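Local coordinates for protein diphosphomevalonate decarboxylase, putative (Trypanosoma brucei, PDB 2HKE) that probably catalyses the ATP-dependent decarboxylation of (R)-5-diphosphomevalonate to isopentenyl diphosphate in the mevalonate pathway, at residues R47-R55 with L371-P379; D268-Y279 with Y345-F356. The protein carries 1 engineered substitution. All coordinates share one frame; numbering follows the deposited sequence.

Contact 1. Residues R47-R55 with L371-P379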
loop_
_atom_site.group_PDB
_atom_site.type_symbol
_atom_site.label_atom_id
_atom_site.label_comp_id
_atom_site.label_asym_id
_atom_site.label_seq_id
_atom_site.Cartn_x
_atom_site.Cartn_y
_atom_site.Cartn_z
ATOM N N ARG A 47 1.838 -9.340 -6.886
ATOM C CA ARG A 47 0.429 -9.229 -6.503
ATOM C C ARG A 47 0.078 -10.311 -5.484
ATOM O O ARG A 47 0.847 -11.281 -5.288
ATOM C CB ARG A 47 -0.473 -9.319 -7.742
ATOM C CG ARG A 47 -0.659 -10.721 -8.330
ATOM C CD ARG A 47 0.616 -11.343 -8.893
ATOM N NE ARG A 47 0.453 -12.771 -9.254
ATOM C CZ ARG A 47 0.505 -13.821 -8.416
ATOM N NH1 ARG A 47 0.674 -13.683 -7.107
ATOM N NH2 ARG A 47 0.351 -15.047 -8.903
ATOM N N SER A 48 -1.083 -10.168 -4.835
ATOM C CA SER A 48 -1.658 -11.261 -4.069
ATOM C C SER A 48 -2.761 -11.901 -4.883
ATOM O O SER A 48 -3.419 -11.256 -5.688
ATOM C CB SER A 48 -2.227 -10.857 -2.718
ATOM O OG SER A 48 -1.266 -10.154 -1.979
ATOM N N LYS A 49 -2.956 -13.179 -4.627
ATOM C CA LYS A 49 -3.940 -13.957 -5.326
ATOM C C LYS A 49 -4.670 -14.791 -4.289
ATOM O O LYS A 49 -4.034 -15.377 -3.404
ATOM C CB LYS A 49 -3.227 -14.833 -6.333
ATOM C CG LYS A 49 -4.118 -15.807 -7.088
ATOM C CD LYS A 49 -3.322 -16.256 -8.346
ATOM C CE LYS A 49 -3.862 -17.442 -8.991
ATOM N NZ LYS A 49 -2.877 -17.916 -10.050
ATOM N N THR A 50 -6.011 -14.800 -4.390
ATOM C CA THR A 50 -6.878 -15.666 -3.569
ATOM C C THR A 50 -7.883 -16.411 -4.434
ATOM O O THR A 50 -8.485 -15.832 -5.326
ATOM C CB THR A 50 -7.690 -14.871 -2.519
ATOM O OG1 THR A 50 -6.813 -14.257 -1.588
ATOM C CG2 THR A 50 -8.702 -15.725 -1.757
ATOM N N SER A 51 -8.069 -17.671 -4.091
ATOM C CA SER A 51 -9.098 -18.528 -4.653
ATOM C C SER A 51 -10.012 -18.944 -3.520
ATOM O O SER A 51 -9.562 -19.281 -2.422
ATOM C CB SER A 51 -8.480 -19.766 -5.333
ATOM O OG SER A 51 -7.892 -19.420 -6.591
ATOM N N VAL A 52 -11.310 -18.908 -3.760
ATOM C CA VAL A 52 -12.242 -19.401 -2.774
ATOM C C VAL A 52 -13.169 -20.430 -3.423
ATOM O O VAL A 52 -13.508 -20.295 -4.607
ATOM C CB VAL A 52 -13.054 -18.249 -2.101
ATOM C CG1 VAL A 52 -12.100 -17.195 -1.489
ATOM C CG2 VAL A 52 -14.022 -17.585 -3.098
ATOM N N GLU A 53 -13.582 -21.418 -2.632
ATOM C CA GLU A 53 -14.571 -22.410 -3.080
ATOM C C GLU A 53 -15.643 -22.615 -2.027
ATOM O O GLU A 53 -15.324 -22.894 -0.887
ATOM C CB GLU A 53 -13.877 -23.734 -3.386
ATOM C CG GLU A 53 -14.719 -24.665 -4.285
ATOM C CD GLU A 53 -14.216 -26.121 -4.305
ATOM O OE1 GLU A 53 -13.073 -26.434 -3.875
ATOM O OE2 GLU A 53 -15.010 -26.975 -4.742
ATOM N N LEU A 54 -16.916 -22.444 -2.389
ATOM C CA LEU A 54 -17.999 -22.721 -1.426
ATOM C C LEU A 54 -18.164 -24.222 -1.340
ATOM O O LEU A 54 -18.020 -24.920 -2.342
ATOM C CB LEU A 54 -19.330 -22.065 -1.805
ATOM C CG LEU A 54 -19.498 -20.552 -1.621
ATOM C CD1 LEU A 54 -20.954 -20.200 -1.353
ATOM C CD2 LEU A 54 -18.673 -20.028 -0.490
ATOM N N ARG A 55 -18.412 -24.710 -0.130
ATOM C CA ARG A 55 -18.490 -26.143 0.137
ATOM C C ARG A 55 -19.734 -26.488 0.964
ATOM O O ARG A 55 -20.240 -25.668 1.767
ATOM C CB ARG A 55 -17.242 -26.605 0.904
ATOM C CG ARG A 55 -15.897 -26.382 0.215
ATOM C CD ARG A 55 -15.696 -27.311 -0.988
ATOM N NE ARG A 55 -15.817 -28.733 -0.644
ATOM C CZ ARG A 55 -14.827 -29.527 -0.216
ATOM N NH1 ARG A 55 -13.585 -29.080 -0.065
ATOM N NH2 ARG A 55 -15.082 -30.800 0.066
ATOM N N LEU A 371 -10.013 -13.691 -12.177
ATOM C CA LEU A 371 -9.320 -14.617 -13.067
ATOM C C LEU A 371 -10.158 -15.855 -13.374
ATOM O O LEU A 371 -11.187 -16.122 -12.751
ATOM C CB LEU A 371 -8.012 -15.039 -12.414
ATOM C CG LEU A 371 -6.818 -14.070 -12.520
ATOM C CD1 LEU A 371 -7.185 -12.604 -12.595
ATOM C CD2 LEU A 371 -5.833 -14.377 -11.382
ATOM N N GLY A 372 -9.688 -16.634 -14.338
ATOM C CA GLY A 372 -10.445 -17.761 -14.782
ATOM C C GLY A 372 -10.093 -19.002 -14.021
ATOM O O GLY A 372 -9.022 -19.085 -13.414
ATOM N N PRO A 373 -10.985 -20.006 -14.092
ATOM C CA PRO A 373 -10.819 -21.292 -13.442
ATOM C C PRO A 373 -9.450 -21.934 -13.651
ATOM O O PRO A 373 -9.028 -22.729 -12.812
ATOM C CB PRO A 373 -11.936 -22.150 -14.067
ATOM C CG PRO A 373 -12.508 -21.333 -15.190
ATOM C CD PRO A 373 -12.268 -19.933 -14.822
ATOM N N SER A 374 -8.766 -21.557 -14.729
ATOM C CA SER A 374 -7.428 -22.064 -15.052
ATOM C C SER A 374 -6.371 -21.644 -14.048
ATOM O O SER A 374 -5.421 -22.398 -13.780
ATOM C CB SER A 374 -6.998 -21.602 -16.464
ATOM O OG SER A 374 -6.359 -20.320 -16.466
ATOM N N GLU A 375 -6.550 -20.440 -13.499
ATOM C CA GLU A 375 -5.567 -19.793 -12.641
ATOM C C GLU A 375 -5.829 -20.033 -11.165
ATOM O O GLU A 375 -5.122 -19.498 -10.320
ATOM C CB GLU A 375 -5.584 -18.290 -12.892
ATOM C CG GLU A 375 -5.473 -17.929 -14.350
ATOM C CD GLU A 375 -4.717 -16.629 -14.580
ATOM O OE1 GLU A 375 -3.529 -16.525 -14.153
ATOM O OE2 GLU A 375 -5.301 -15.719 -15.220
ATOM N N SER A 376 -6.829 -20.847 -10.860
ATOM C CA SER A 376 -7.210 -21.104 -9.501
ATOM C C SER A 376 -6.109 -21.776 -8.708
ATOM O O SER A 376 -5.342 -22.561 -9.244
ATOM C CB SER A 376 -8.459 -21.962 -9.477
ATOM O OG SER A 376 -8.831 -22.255 -8.153
ATOM N N LEU A 377 -6.049 -21.464 -7.422
ATOM C CA LEU A 377 -5.119 -22.091 -6.487
ATOM C C LEU A 377 -5.756 -23.322 -5.887
ATOM O O LEU A 377 -5.159 -23.980 -5.029
ATOM C CB LEU A 377 -4.777 -21.125 -5.347
ATOM C CG LEU A 377 -4.248 -19.767 -5.784
ATOM C CD1 LEU A 377 -3.959 -18.863 -4.585
ATOM C CD2 LEU A 377 -3.002 -19.965 -6.616
ATOM N N ILE A 378 -6.996 -23.570 -6.290
ATOM C CA ILE A 378 -7.794 -24.685 -5.803
ATOM C C ILE A 378 -7.982 -25.609 -7.013
ATOM O O ILE A 378 -8.621 -25.214 -8.003
ATOM C CB ILE A 378 -9.170 -24.200 -5.240
ATOM C CG1 ILE A 378 -8.974 -23.354 -3.974
ATOM C CG2 ILE A 378 -10.095 -25.371 -4.936
ATOM C CD1 ILE A 378 -10.222 -22.706 -3.455
ATOM N N PRO A 379 -7.411 -26.821 -6.946
ATOM C CA PRO A 379 -7.522 -27.760 -8.063
ATOM C C PRO A 379 -8.893 -28.432 -8.104
ATOM O O PRO A 379 -9.535 -28.603 -7.057
ATOM C CB PRO A 379 -6.455 -28.807 -7.737
ATOM C CG PRO A 379 -6.474 -28.872 -6.249
ATOM C CD PRO A 379 -6.654 -27.411 -5.820
HETATM O O HOH W 1 -2.549 -16.190 -11.936
#
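K49, S51 and E53, alternate residues of one strand, meet E375 to I378 of the C-terminal tail, which contains an ST turn. The strand lies in the N-terminal GHMP-type domain, paired antiparallel with strands 5-15 and 97-104. T50 and V52 point to the opposite face of the sheet and pack on helix 114-130, so the tail lies on the face turned away from that helix.

Van der Waals packing is carried by L377 and I378. L377 crosses the extended K49 chain at a slant, CD2 3.6 Å from K49 CE and CD1 3.7 Å from K49 O; K49 CG stands anti to the backbone N (chi1 175°). V101 and E103 of strand 97-104 also touch L377. I378 reaches along the strand, CG1 3.9 Å from S51 CB, CD1 3.6 Å from S51 O and CG2 3.3 Å from E53 OE1.

Charge plays a looser part. K49 NZ and E375 OE1 stand 4.4 Å apart, beyond a salt bridge; a water lies between them, but its modelled distance to the carboxylate is so short that the bridge is doubtful.

Hydrogen bonds fix the tail's backbone through two serines. S376 OG accepts from I378 N at 2.9 Å, closing the turn. S51 OG, also bonded to T7 OG1 on strand 5-15, receives L377 N at 2.9 Å in a nearly straight bond, 174° at the hydrogen.

Contact 2. Residues D268-Y279 with Y345-F356. With SO4 (sulfate ion), chain D.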
loop_
_atom_site.group_PDB
_atom_site.type_symbol
_atom_site.label_atom_id
_atom_site.label_comp_id
_atom_site.label_asym_id
_atom_site.label_seq_id
_atom_site.Cartn_x
_atom_site.Cartn_y
_atom_site.Cartn_z
ATOM N N ASP A 268 19.850 4.009 6.040
ATOM C CA ASP A 268 19.651 3.957 4.569
ATOM C C ASP A 268 18.396 4.742 4.175
ATOM O O ASP A 268 18.431 5.528 3.218
ATOM C CB ASP A 268 19.509 2.540 4.073
ATOM C CG ASP A 268 20.806 1.783 4.030
ATOM O OD1 ASP A 268 21.883 2.379 4.044
ATOM O OD2 ASP A 268 20.711 0.550 3.992
ATOM N N SER A 269 17.307 4.539 4.916
ATOM C CA SER A 269 16.095 5.368 4.749
ATOM C C SER A 269 16.404 6.854 4.791
ATOM O O SER A 269 15.980 7.623 3.917
ATOM C CB SER A 269 15.060 5.053 5.833
ATOM O OG SER A 269 14.764 3.686 5.844
ATOM N N TYR A 270 17.118 7.277 5.835
ATOM C CA TYR A 270 17.444 8.679 6.017
ATOM C C TYR A 270 18.380 9.192 4.948
ATOM O O TYR A 270 18.237 10.341 4.493
ATOM C CB TYR A 270 18.030 8.970 7.420
ATOM C CG TYR A 270 17.123 8.619 8.569
ATOM C CD1 TYR A 270 15.831 9.126 8.640
ATOM C CD2 TYR A 270 17.550 7.765 9.587
ATOM C CE1 TYR A 270 14.985 8.802 9.695
ATOM C CE2 TYR A 270 16.697 7.428 10.654
ATOM C CZ TYR A 270 15.441 7.963 10.710
ATOM O OH TYR A 270 14.615 7.636 11.761
ATOM N N ALA A 271 19.297 8.340 4.492
ATOM C CA ALA A 271 20.157 8.760 3.399
ATOM C C ALA A 271 19.332 8.969 2.107
ATOM O O ALA A 271 19.624 9.855 1.326
ATOM C CB ALA A 271 21.207 7.715 3.160
ATOM N N MET A 272 18.329 8.123 1.891
ATOM C CA MET A 272 17.435 8.286 0.733
ATOM C C MET A 272 16.698 9.596 0.804
ATOM O O MET A 272 16.545 10.276 -0.213
ATOM C CB MET A 272 16.485 7.082 0.578
ATOM C CG MET A 272 17.125 5.896 -0.129
ATOM S SD MET A 272 17.586 6.132 -1.841
ATOM C CE MET A 272 15.941 6.226 -2.642
ATOM N N ILE A 273 16.274 9.999 2.001
ATOM C CA ILE A 273 15.598 11.262 2.154
ATOM C C ILE A 273 16.580 12.378 1.771
ATOM O O ILE A 273 16.246 13.240 0.993
ATOM C CB ILE A 273 15.093 11.449 3.578
ATOM C CG1 ILE A 273 13.936 10.493 3.878
ATOM C CG2 ILE A 273 14.767 12.922 3.839
ATOM C CD1 ILE A 273 13.528 10.494 5.324
ATOM N N ARG A 274 17.793 12.343 2.332
ATOM C CA ARG A 274 18.790 13.350 2.016
ATOM C C ARG A 274 19.097 13.414 0.530
ATOM O O ARG A 274 19.259 14.528 -0.011
ATOM C CB ARG A 274 20.090 13.110 2.800
ATOM C CG ARG A 274 19.885 13.228 4.264
ATOM C CD ARG A 274 21.178 13.575 5.019
ATOM N NE ARG A 274 22.303 12.746 4.611
ATOM C CZ ARG A 274 22.526 11.516 5.046
ATOM N NH1 ARG A 274 21.709 10.961 5.913
ATOM N NH2 ARG A 274 23.597 10.852 4.621
ATOM N N LEU A 275 19.177 12.245 -0.115
ATOM C CA LEU A 275 19.495 12.155 -1.546
ATOM C C LEU A 275 18.399 12.775 -2.419
ATOM O O LEU A 275 18.670 13.572 -3.356
ATOM C CB LEU A 275 19.704 10.695 -1.921
ATOM C CG LEU A 275 20.142 10.396 -3.342
ATOM C CD1 LEU A 275 21.306 11.293 -3.827
ATOM C CD2 LEU A 275 20.499 8.935 -3.441
ATOM N N VAL A 276 17.159 12.439 -2.132
ATOM C CA VAL A 276 16.069 13.019 -2.904
ATOM C C VAL A 276 16.103 14.527 -2.749
ATOM O O VAL A 276 15.966 15.267 -3.736
ATOM C CB VAL A 276 14.714 12.447 -2.472
ATOM C CG1 VAL A 276 13.557 13.228 -3.083
ATOM C CG2 VAL A 276 14.698 10.952 -2.790
ATOM N N LYS A 277 16.254 15.002 -1.511
ATOM C CA LYS A 277 16.304 16.437 -1.265
ATOM C C LYS A 277 17.437 17.124 -2.017
ATOM O O LYS A 277 17.253 18.196 -2.614
ATOM C CB LYS A 277 16.441 16.710 0.235
ATOM C CG LYS A 277 15.151 16.450 0.988
ATOM C CD LYS A 277 15.369 16.695 2.476
ATOM C CE LYS A 277 14.081 16.523 3.247
ATOM N NZ LYS A 277 14.363 16.688 4.701
ATOM N N ALA A 278 18.611 16.504 -1.986
ATOM C CA ALA A 278 19.807 17.049 -2.635
ATOM C C ALA A 278 19.656 17.047 -4.151
ATOM O O ALA A 278 20.096 17.963 -4.827
ATOM C CB ALA A 278 21.029 16.239 -2.260
ATOM N N TYR A 279 19.000 16.024 -4.683
ATOM C CA TYR A 279 18.710 15.972 -6.120
ATOM C C TYR A 279 17.785 17.096 -6.532
ATOM O O TYR A 279 18.040 17.786 -7.486
ATOM C CB TYR A 279 18.078 14.638 -6.455
ATOM C CG TYR A 279 17.762 14.436 -7.911
ATOM C CD1 TYR A 279 18.767 14.506 -8.867
ATOM C CD2 TYR A 279 16.472 14.165 -8.329
ATOM C CE1 TYR A 279 18.491 14.287 -10.178
ATOM C CE2 TYR A 279 16.178 13.961 -9.673
ATOM C CZ TYR A 279 17.198 14.024 -10.582
ATOM O OH TYR A 279 16.918 13.826 -11.934
ATOM N N TYR A 345 25.090 15.317 -10.525
ATOM C CA TYR A 345 24.181 14.467 -9.737
ATOM C C TYR A 345 24.903 13.299 -9.114
ATOM O O TYR A 345 24.264 12.341 -8.648
ATOM C CB TYR A 345 22.994 13.999 -10.605
ATOM C CG TYR A 345 22.254 15.120 -11.217
ATOM C CD1 TYR A 345 21.694 16.126 -10.432
ATOM C CD2 TYR A 345 22.033 15.182 -12.573
ATOM C CE1 TYR A 345 20.995 17.166 -10.982
ATOM C CE2 TYR A 345 21.330 16.239 -13.127
ATOM C CZ TYR A 345 20.825 17.232 -12.322
ATOM O OH TYR A 345 20.139 18.285 -12.893
ATOM N N LYS A 346 26.232 13.329 -9.131
ATOM C CA LYS A 346 27.019 12.319 -8.491
ATOM C C LYS A 346 27.470 12.974 -7.184
ATOM O O LYS A 346 27.591 14.210 -7.083
ATOM C CB LYS A 346 28.212 11.900 -9.362
ATOM C CG LYS A 346 27.837 11.324 -10.700
ATOM C CD LYS A 346 29.060 11.164 -11.605
ATOM C CE LYS A 346 28.637 10.754 -13.025
ATOM N NZ LYS A 346 29.815 10.351 -13.824
ATOM N N LYS A 347 27.694 12.145 -6.188
ATOM C CA LYS A 347 28.138 12.576 -4.879
ATOM C C LYS A 347 27.249 13.695 -4.328
ATOM O O LYS A 347 27.729 14.774 -3.955
ATOM C CB LYS A 347 29.640 12.968 -4.932
ATOM C CG LYS A 347 30.566 11.774 -5.228
ATOM C CD LYS A 347 30.728 10.829 -3.990
ATOM C CE LYS A 347 31.502 9.485 -4.320
ATOM N NZ LYS A 347 31.003 8.706 -5.531
ATOM N N LEU A 348 25.953 13.425 -4.248
ATOM C CA LEU A 348 25.017 14.413 -3.722
ATOM C C LEU A 348 24.925 14.334 -2.203
ATOM O O LEU A 348 24.464 15.251 -1.575
ATOM C CB LEU A 348 23.632 14.222 -4.344
ATOM C CG LEU A 348 23.527 14.463 -5.852
ATOM C CD1 LEU A 348 22.136 14.108 -6.355
ATOM C CD2 LEU A 348 23.874 15.903 -6.192
ATOM N N ILE A 349 25.207 13.146 -1.672
ATOM C CA ILE A 349 25.250 12.874 -0.237
ATOM C C ILE A 349 26.506 12.093 0.080
ATOM O O ILE A 349 27.128 11.530 -0.808
ATOM C CB ILE A 349 24.022 12.072 0.284
ATOM C CG1 ILE A 349 23.939 10.679 -0.340
ATOM C CG2 ILE A 349 22.739 12.906 0.063
ATOM C CD1 ILE A 349 22.936 9.730 0.354
ATOM N N ASP A 350 26.811 12.040 1.370
ATOM C CA ASP A 350 27.844 11.210 1.930
ATOM C C ASP A 350 27.168 10.026 2.624
ATOM O O ASP A 350 26.550 10.205 3.672
ATOM C CB ASP A 350 28.617 12.048 2.991
ATOM C CG ASP A 350 29.743 11.280 3.656
ATOM O OD1 ASP A 350 30.124 10.166 3.177
ATOM O OD2 ASP A 350 30.263 11.821 4.681
ATOM N N HIS A 351 27.272 8.837 2.032
ATOM C CA HIS A 351 26.699 7.629 2.617
ATOM C C HIS A 351 27.395 6.440 1.979
ATOM O O HIS A 351 27.716 6.480 0.770
ATOM C CB HIS A 351 25.173 7.552 2.363
ATOM C CG HIS A 351 24.493 6.429 3.076
ATOM N ND1 HIS A 351 24.219 6.484 4.424
ATOM C CD2 HIS A 351 23.968 5.255 2.634
ATOM C CE1 HIS A 351 23.590 5.377 4.791
ATOM N NE2 HIS A 351 23.419 4.618 3.725
ATOM N N PRO A 352 27.644 5.372 2.748
ATOM C CA PRO A 352 28.222 4.179 2.130
ATOM C C PRO A 352 27.432 3.602 0.944
ATOM O O PRO A 352 26.190 3.461 1.035
ATOM C CB PRO A 352 28.200 3.164 3.268
ATOM C CG PRO A 352 28.268 4.000 4.466
ATOM C CD PRO A 352 27.432 5.179 4.195
ATOM N N LYS A 353 28.133 3.278 -0.138
ATOM C CA LYS A 353 27.461 2.684 -1.299
ATOM C C LYS A 353 27.085 1.238 -1.012
ATOM O O LYS A 353 27.898 0.415 -0.533
ATOM C CB LYS A 353 28.309 2.786 -2.555
ATOM C CG LYS A 353 28.571 4.220 -2.994
ATOM C CD LYS A 353 29.372 4.228 -4.263
ATOM C CE LYS A 353 29.704 5.606 -4.676
ATOM N NZ LYS A 353 30.297 5.599 -6.036
ATOM N N LYS A 354 25.829 0.922 -1.306
ATOM C CA LYS A 354 25.325 -0.440 -1.226
ATOM C C LYS A 354 24.138 -0.569 -2.166
ATOM O O LYS A 354 23.504 0.418 -2.505
ATOM C CB LYS A 354 24.919 -0.793 0.197
ATOM C CG LYS A 354 23.723 0.063 0.697
ATOM C CD LYS A 354 23.430 -0.120 2.138
ATOM C CE LYS A 354 24.386 0.645 3.030
ATOM N NZ LYS A 354 23.998 0.265 4.417
ATOM N N PRO A 355 23.842 -1.786 -2.605
ATOM C CA PRO A 355 22.677 -1.950 -3.466
ATOM C C PRO A 355 21.372 -1.854 -2.674
ATOM O O PRO A 355 21.322 -2.168 -1.473
ATOM C CB PRO A 355 22.823 -3.384 -3.985
ATOM C CG PRO A 355 23.633 -4.071 -2.953
ATOM C CD PRO A 355 24.543 -3.055 -2.354
ATOM N N PHE A 356 20.303 -1.426 -3.343
ATOM C CA PHE A 356 18.959 -1.749 -2.848
ATOM C C PHE A 356 18.779 -3.258 -2.860
ATOM O O PHE A 356 19.443 -3.990 -3.639
ATOM C CB PHE A 356 17.868 -1.122 -3.725
ATOM C CG PHE A 356 17.971 0.374 -3.876
ATOM C CD1 PHE A 356 18.195 1.202 -2.775
ATOM C CD2 PHE A 356 17.752 0.964 -5.123
ATOM C CE1 PHE A 356 18.272 2.577 -2.916
ATOM C CE2 PHE A 356 17.856 2.392 -5.258
ATOM C CZ PHE A 356 18.077 3.161 -4.146
HETATM S S SO4 D . 25.172 14.660 3.515
HETATM O O1 SO4 D . 25.689 15.103 4.803
HETATM O O2 SO4 D . 25.968 15.244 2.457
HETATM O O3 SO4 D . 25.237 13.195 3.482
HETATM O O4 SO4 D . 23.784 15.093 3.434
HETATM O O HOH W 2 24.718 8.534 6.132
#
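R274 and I349 meet where the loop leading to strand 358-363 lies along helix 267-283 in the C-terminal domain. R274 CB rests 3.8 Å from I349 CG2. Beyond it CD faces sulfate O4, and NE splits its hydrogen between O4 (3.0 Å) and O3. A bend at chi3 (-47°) turns the guanidinium so that NH2 also bonds O3, while D350 O lies at its edge, in plane, and water 2 joins NH2 to H351 ND1. D350 N gives O3 a further bond, 2.9 Å long.

Nearer the helix start, A271 CB sits over the centre of the H351 ring in a CH-pi contact, 3.5 Å from the centroid. In the ring plane H351 NE2 donates to D268 OD1 (2.7 Å), which also takes K354 NZ on its syn lone pair (3.0 Å), a salt bridge.

L348 and I349 pack on L275 and A278. Farther along, Y279 turns its edge to the face of Y345, planes at 68°; one residue past A271, M272 SD meets the edge of F356, a Met-aromatic contact.

Two donors on D268 OD1 would favour an ionised carboxylate; the sulfate, probably from the crystallisation liquor, marks an anion-binding spot made by R274 and D350 N.

In the fold
Contact 1 lays the C-terminal tail on the N-terminal domain; contact 2 lies within the C-terminal domain. They lie on opposite sides of the chain's centre, their centres about 22 and 24 Å from it and about 42 Å from each other, with nearest atoms about 18 Å apart. In sequence, both segments of contact 2 fall between 47-55 and 371-379: after the loop 345-356 the chain forms strand 358-363 of the C-terminal sheet, then strand 369-371 pairs with strand 5-15, and the tail reaches contact 1. GHMP-family enzymes bind their substrates between the two domains; both contacts are peripheral packing, and the sulfate does not by itself indicate a substrate site.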